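Local atomic coordinates of beta-fructofuranosidase (Arthrobacter, PDB entry 3WPU), a protein that belongs to the levansucrase/invertase family, a group of beta-fructosidase-clan proteins built on a five-bladed beta-propeller. Residues D6-I12 and Y283-Y289; W28-R34 and F360-D365. Residues are numbered along the deposited sequence.

In the fold
Interactions 1 and 2 illustrate how one short helix can draw remote parts of a chain together. Their segments alternate in sequence (6-12, 28-34, 283-289, 360-365), and their centres lie about 12 Å apart in the same outer region of the molecule. Interaction 2 is buried and engages the start of helix 30-38 directly; interaction 1 lies at the surface, with P8, T11 and Y283 also packing on that helix. Joints between them include T11 OG1 with T29 OG1, Y289 O with R34 NH1, and E291, which pairs with both Y283 and R30. The N-terminal region is thus fastened to loops that follow it by more than 250 residues.

Interaction 1 (D6-I12 and Y283-Y289); sequences DGPEPTI and YRQGDPY
The Y289 ring lies flat against G7, whose CA sits 3.7 Å from the ring centroid and 1° off its normal, a nearly ideal CH-pi contact. Y289 (m rotamer) closes an Asx turn, D287 OD2 accepting from Y289 N at 2.9 Å; this turn starts at D287, last residue of the type II beta turn R284-D287, closed by D287 N to R284 O at 3.1 Å, with G286 at phi 93°. Segment 6-12 runs the opposite way, mostly in polyproline-II-like conformation (phi -62° to -83°, psi 120° to 160°), but fully extended at G7 (175°/-178°), where a CB would collide with P8 CD. P8 CA lies 5.0 Å from Y289 CA. P8 CB meets Y289 CB at 3.7 Å and Y283 CE1 at 3.6 Å, while Y283 OH hydrogen-bonds to E291 and to R34 of helix 30-38.

Two loops are joined here through side chains that reach backbone groups. D287 (t) accepts from E9 N through OD1 at 3.0 Å. R284, extended as m, t, t, donates to P10 O from both NE (2.8 Å) and NH2 (2.9 Å), the oxygen lying at the guanidinium edge. E9 OE1 lies over one guanidinium face, 3.2 Å from R284 NH1 in a salt bridge of charges alone; on the opposite face I12 CG1 comes within 3.6 Å of R284 CZ. P8 and P10 also pack on helix 30-38, against R34 and Q35. One water donates to E9 O (2.8 Å) and D287 OD1 (2.7 Å) and accepts from R284 N (2.8 Å).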
loop_
_atom_site.group_PDB
_atom_site.type_symbol
_atom_site.label_atom_id
_atom_site.label_comp_id
_atom_site.label_asym_id
_atom_site.label_seq_id
_atom_site.Cartn_x
_atom_site.Cartn_y
_atom_site.Cartn_z
ATOM N N ASP A 6 15.241 3.004 -28.672
ATOM C CA ASP A 6 16.528 2.357 -28.422
ATOM C C ASP A 6 17.008 2.712 -27.009
ATOM O O ASP A 6 16.751 3.805 -26.503
ATOM C CB ASP A 6 17.572 2.801 -29.442
ATOM C CG ASP A 6 17.284 2.305 -30.850
ATOM O OD1 ASP A 6 16.556 1.314 -31.043
ATOM O OD2 ASP A 6 17.811 2.934 -31.775
ATOM N N GLY A 7 17.692 1.776 -26.357
ATOM C CA GLY A 7 18.171 1.996 -25.017
ATOM C C GLY A 7 18.790 0.709 -24.507
ATOM O O GLY A 7 18.813 -0.261 -25.253
ATOM N N PRO A 8 19.253 0.708 -23.248
ATOM C CA PRO A 8 19.859 -0.512 -22.715
ATOM C C PRO A 8 18.851 -1.647 -22.664
ATOM O O PRO A 8 17.662 -1.419 -22.511
ATOM C CB PRO A 8 20.265 -0.104 -21.291
ATOM C CG PRO A 8 19.281 0.979 -20.922
ATOM C CD PRO A 8 19.073 1.733 -22.200
ATOM N N GLU A 9 19.342 -2.879 -22.726
ATOM C CA GLU A 9 18.503 -4.017 -22.487
ATOM C C GLU A 9 18.338 -4.206 -20.971
ATOM O O GLU A 9 19.176 -3.800 -20.198
ATOM C CB GLU A 9 19.124 -5.245 -23.150
ATOM C CG GLU A 9 19.118 -5.095 -24.668
ATOM C CD GLU A 9 19.462 -6.356 -25.383
ATOM O OE1 GLU A 9 19.081 -7.429 -24.868
ATOM O OE2 GLU A 9 20.084 -6.273 -26.465
ATOM N N PRO A 10 17.197 -4.766 -20.549
ATOM C CA PRO A 10 16.920 -4.945 -19.141
ATOM C C PRO A 10 17.753 -6.098 -18.611
ATOM O O PRO A 10 18.220 -6.925 -19.389
ATOM C CB PRO A 10 15.428 -5.282 -19.106
ATOM C CG PRO A 10 15.135 -5.835 -20.441
ATOM C CD PRO A 10 16.037 -5.110 -21.384
ATOM N N THR A 11 17.919 -6.115 -17.297
ATOM C CA THR A 11 18.710 -7.125 -16.619
ATOM C C THR A 11 18.010 -8.452 -16.781
ATOM O O THR A 11 16.789 -8.522 -16.795
ATOM C CB THR A 11 18.843 -6.762 -15.117
ATOM O OG1 THR A 11 19.428 -5.460 -14.997
ATOM C CG2 THR A 11 19.709 -7.741 -14.386
ATOM N N ILE A 12 18.790 -9.525 -16.900
ATOM C CA ILE A 12 18.218 -10.860 -16.905
ATOM C C ILE A 12 17.997 -11.276 -15.459
ATOM O O ILE A 12 18.950 -11.306 -14.670
ATOM C CB ILE A 12 19.131 -11.866 -17.636
ATOM C CG1 ILE A 12 19.255 -11.468 -19.116
ATOM C CG2 ILE A 12 18.547 -13.258 -17.519
ATOM C CD1 ILE A 12 20.139 -12.387 -19.941
ATOM N N TYR A 283 23.605 -3.760 -16.085
ATOM C CA TYR A 283 23.724 -3.816 -17.545
ATOM C C TYR A 283 24.244 -5.159 -17.974
ATOM O O TYR A 283 25.058 -5.775 -17.290
ATOM C CB TYR A 283 24.628 -2.696 -18.087
ATOM C CG TYR A 283 23.994 -1.363 -17.815
ATOM C CD1 TYR A 283 22.892 -0.960 -18.543
ATOM C CD2 TYR A 283 24.417 -0.570 -16.750
ATOM C CE1 TYR A 283 22.265 0.256 -18.275
ATOM C CE2 TYR A 283 23.794 0.644 -16.465
ATOM C CZ TYR A 283 22.716 1.031 -17.210
ATOM O OH TYR A 283 22.068 2.220 -16.933
ATOM N N ARG A 284 23.757 -5.607 -19.117
ATOM C CA ARG A 284 24.355 -6.781 -19.771
ATOM C C ARG A 284 25.728 -6.381 -20.256
ATOM O O ARG A 284 25.930 -5.255 -20.732
ATOM C CB ARG A 284 23.487 -7.252 -20.920
ATOM C CG ARG A 284 22.058 -7.513 -20.511
ATOM C CD ARG A 284 21.252 -8.140 -21.614
ATOM N NE ARG A 284 19.846 -8.252 -21.221
ATOM C CZ ARG A 284 18.944 -9.041 -21.804
ATOM N NH1 ARG A 284 19.285 -9.883 -22.791
ATOM N NH2 ARG A 284 17.679 -9.023 -21.373
ATOM N N GLN A 285 26.711 -7.254 -20.069
ATOM C CA GLN A 285 28.082 -6.870 -20.385
ATOM C C GLN A 285 28.196 -6.479 -21.860
ATOM O O GLN A 285 27.671 -7.162 -22.738
ATOM C CB GLN A 285 29.078 -7.997 -20.075
ATOM C CG GLN A 285 30.501 -7.425 -20.019
ATOM C CD GLN A 285 31.594 -8.468 -19.875
ATOM O OE1 GLN A 285 32.795 -8.141 -19.806
ATOM N NE2 GLN A 285 31.197 -9.710 -19.835
ATOM N N GLY A 286 28.844 -5.350 -22.114
ATOM C CA GLY A 286 29.068 -4.890 -23.477
ATOM C C GLY A 286 28.000 -3.934 -23.983
ATOM O O GLY A 286 28.168 -3.320 -25.029
ATOM N N ASP A 287 26.877 -3.850 -23.286
ATOM C CA ASP A 287 25.764 -3.044 -23.792
ATOM C C ASP A 287 26.304 -1.639 -24.049
ATOM O O ASP A 287 26.831 -1.031 -23.141
ATOM C CB ASP A 287 24.631 -3.019 -22.755
ATOM C CG ASP A 287 23.343 -2.450 -23.293
ATOM O OD1 ASP A 287 22.285 -3.008 -22.975
ATOM O OD2 ASP A 287 23.361 -1.493 -24.096
ATOM N N PRO A 288 26.163 -1.128 -25.283
ATOM C CA PRO A 288 26.653 0.227 -25.587
ATOM C C PRO A 288 25.986 1.302 -24.749
ATOM O O PRO A 288 26.544 2.398 -24.634
ATOM C CB PRO A 288 26.285 0.413 -27.063
ATOM C CG PRO A 288 26.106 -0.941 -27.597
ATOM C CD PRO A 288 25.598 -1.770 -26.475
ATOM N N TYR A 289 24.820 1.003 -24.178
ATOM C CA TYR A 289 24.127 1.966 -23.299
ATOM C C TYR A 289 24.539 1.869 -21.826
ATOM O O TYR A 289 24.026 2.607 -20.981
ATOM C CB TYR A 289 22.600 1.805 -23.434
ATOM C CG TYR A 289 22.089 2.233 -24.779
ATOM C CD1 TYR A 289 21.766 3.561 -25.032
ATOM C CD2 TYR A 289 21.973 1.328 -25.818
ATOM C CE1 TYR A 289 21.320 3.961 -26.270
ATOM C CE2 TYR A 289 21.527 1.717 -27.060
ATOM C CZ TYR A 289 21.197 3.034 -27.277
ATOM O OH TYR A 289 20.742 3.422 -28.517
HETATM O O HOH W 1 21.957 -3.824 -20.400
#

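Interaction 2 (W28-R34 and F360-D365); sequences WTRADAR and FAAGLD
L364, R30 and A33 carry most of this contact. L364 (m, t), ending the type II beta turn A361-L364 (L364 N to A361 O 2.9 Å), points toward helix 30-38. L364 CA lies 6.3 Å from R34 CA. L364 CD1 reaches A33 CB at 4.1 Å and R30 NH1 at 3.6 Å, and L364 CD2 touches R34 CG at 3.5 Å. R30 (m, t, p) lays its guanidinium face over L364 CG and donates to A362 O from NH2 at 2.8 Å and NH1 at 3.0 Å; NE forms a salt bridge to E291, and NH1 also donates to C332 O. At G363 positive phi (84°) itself favours glycine, and a CB would clash with R30 NH2. A water donates to A33 O (2.7 Å) and accepts from D365 N (3.0 Å). Near both segment starts, W28 CH2 meets F360 CE1 at 3.8 Å. T29 OG1 receives D32 N at 2.9 Å and D32 OD2 receives T29 N at 3.2 Å: a capping-box helix start packed against a beta turn.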
loop_
_atom_site.group_PDB
_atom_site.type_symbol
_atom_site.label_atom_id
_atom_site.label_comp_id
_atom_site.label_asym_id
_atom_site.label_seq_id
_atom_site.Cartn_x
_atom_site.Cartn_y
_atom_site.Cartn_z
ATOM N N TRP A 28 16.180 -3.999 -8.288
ATOM C CA TRP A 28 15.522 -3.274 -9.364
ATOM C C TRP A 28 16.614 -2.384 -9.923
ATOM O O TRP A 28 17.020 -1.432 -9.263
ATOM C CB TRP A 28 14.365 -2.442 -8.823
ATOM C CG TRP A 28 13.574 -1.712 -9.849
ATOM C CD1 TRP A 28 13.469 -2.014 -11.176
ATOM C CD2 TRP A 28 12.724 -0.565 -9.636
ATOM N NE1 TRP A 28 12.646 -1.108 -11.803
ATOM C CE2 TRP A 28 12.136 -0.256 -10.865
ATOM C CE3 TRP A 28 12.352 0.166 -8.504
ATOM C CZ2 TRP A 28 11.258 0.811 -11.018
ATOM C CZ3 TRP A 28 11.504 1.246 -8.673
ATOM C CH2 TRP A 28 10.940 1.517 -9.900
ATOM N N THR A 29 17.163 -2.762 -11.074
ATOM C CA THR A 29 18.443 -2.185 -11.496
ATOM C C THR A 29 18.233 -0.904 -12.283
ATOM O O THR A 29 17.136 -0.626 -12.726
ATOM C CB THR A 29 19.252 -3.138 -12.381
ATOM O OG1 THR A 29 18.586 -3.308 -13.640
ATOM C CG2 THR A 29 19.419 -4.508 -11.710
ATOM N N ARG A 30 19.317 -0.161 -12.528
ATOM C CA ARG A 30 19.235 1.019 -13.403
ATOM C C ARG A 30 18.874 0.615 -14.839
ATOM O O ARG A 30 18.099 1.291 -15.485
ATOM C CB ARG A 30 20.538 1.816 -13.356
ATOM C CG ARG A 30 20.735 2.517 -12.024
ATOM C CD ARG A 30 21.962 3.425 -11.995
ATOM N NE ARG A 30 21.980 4.496 -12.990
ATOM C CZ ARG A 30 21.462 5.708 -12.817
ATOM N NH1 ARG A 30 20.825 6.022 -11.696
ATOM N NH2 ARG A 30 21.566 6.609 -13.782
ATOM N N ALA A 31 19.398 -0.517 -15.314
ATOM C CA ALA A 31 19.072 -1.032 -16.630
ATOM C C ALA A 31 17.571 -1.322 -16.720
ATOM O O ALA A 31 16.924 -0.978 -17.719
ATOM C CB ALA A 31 19.883 -2.294 -16.912
ATOM N N ASP A 32 17.021 -1.917 -15.666
ATOM C CA ASP A 32 15.574 -2.216 -15.575
ATOM C C ASP A 32 14.794 -0.888 -15.629
ATOM O O ASP A 32 13.895 -0.710 -16.442
ATOM C CB ASP A 32 15.249 -2.969 -14.261
ATOM C CG ASP A 32 15.790 -4.414 -14.219
ATOM O OD1 ASP A 32 16.075 -5.009 -15.283
ATOM O OD2 ASP A 32 15.870 -4.950 -13.086
ATOM N N ALA A 33 15.161 0.034 -14.757
ATOM C CA ALA A 33 14.435 1.280 -14.631
ATOM C C ALA A 33 14.503 2.105 -15.914
ATOM O O ALA A 33 13.566 2.878 -16.220
ATOM C CB ALA A 33 14.950 2.068 -13.418
ATOM N N ARG A 34 15.559 1.946 -16.703
ATOM C CA ARG A 34 15.665 2.710 -17.960
ATOM C C ARG A 34 14.695 2.226 -19.025
ATOM O O ARG A 34 14.402 2.935 -19.979
ATOM C CB ARG A 34 17.115 2.791 -18.469
ATOM C CG ARG A 34 17.972 3.685 -17.591
ATOM C CD ARG A 34 19.444 3.708 -17.977
ATOM N NE ARG A 34 19.682 4.241 -19.319
ATOM C CZ ARG A 34 20.833 4.134 -19.992
ATOM N NH1 ARG A 34 21.872 3.475 -19.483
ATOM N NH2 ARG A 34 20.929 4.657 -21.216
ATOM N N PHE A 360 13.009 9.218 -8.229
ATOM C CA PHE A 360 13.955 8.541 -9.100
ATOM C C PHE A 360 15.325 9.214 -9.097
ATOM O O PHE A 360 15.433 10.438 -9.102
ATOM C CB PHE A 360 13.450 8.423 -10.549
ATOM C CG PHE A 360 12.449 7.312 -10.758
ATOM C CD1 PHE A 360 12.870 5.978 -10.792
ATOM C CD2 PHE A 360 11.101 7.578 -10.966
ATOM C CE1 PHE A 360 11.949 4.958 -11.006
ATOM C CE2 PHE A 360 10.179 6.557 -11.169
ATOM C CZ PHE A 360 10.612 5.231 -11.179
ATOM N N ALA A 361 16.368 8.392 -9.122
ATOM C CA ALA A 361 17.742 8.884 -9.143
ATOM C C ALA A 361 18.116 9.593 -10.433
ATOM O O ALA A 361 17.460 9.444 -11.480
ATOM C CB ALA A 361 18.685 7.725 -8.947
ATOM N N ALA A 362 19.257 10.279 -10.371
ATOM C CA ALA A 362 19.791 10.938 -11.540
ATOM C C ALA A 362 19.847 10.014 -12.749
ATOM O O ALA A 362 20.242 8.854 -12.656
ATOM C CB ALA A 362 21.168 11.525 -11.244
ATOM N N GLY A 363 19.410 10.534 -13.882
ATOM C CA GLY A 363 19.414 9.796 -15.137
ATOM C C GLY A 363 18.192 8.895 -15.327
ATOM O O GLY A 363 18.009 8.340 -16.402
ATOM N N LEU A 364 17.355 8.769 -14.301
ATOM C CA LEU A 364 16.176 7.902 -14.360
ATOM C C LEU A 364 14.896 8.714 -14.273
ATOM O O LEU A 364 14.911 9.892 -13.905
ATOM C CB LEU A 364 16.225 6.861 -13.236
ATOM C CG LEU A 364 17.483 6.003 -13.151
ATOM C CD1 LEU A 364 17.358 5.024 -11.995
ATOM C CD2 LEU A 364 17.722 5.251 -14.444
ATOM N N ASP A 365 13.773 8.104 -14.643
ATOM C CA ASP A 365 12.517 8.830 -14.705
ATOM C C ASP A 365 11.390 7.799 -14.836
ATOM O O ASP A 365 11.561 6.736 -15.423
ATOM C CB ASP A 365 12.533 9.763 -15.922
ATOM C CG ASP A 365 11.711 11.011 -15.730
ATOM O OD1 ASP A 365 11.180 11.253 -14.634
ATOM O OD2 ASP A 365 11.617 11.752 -16.720
HETATM O O HOH W 2 13.893 5.563 -16.184
#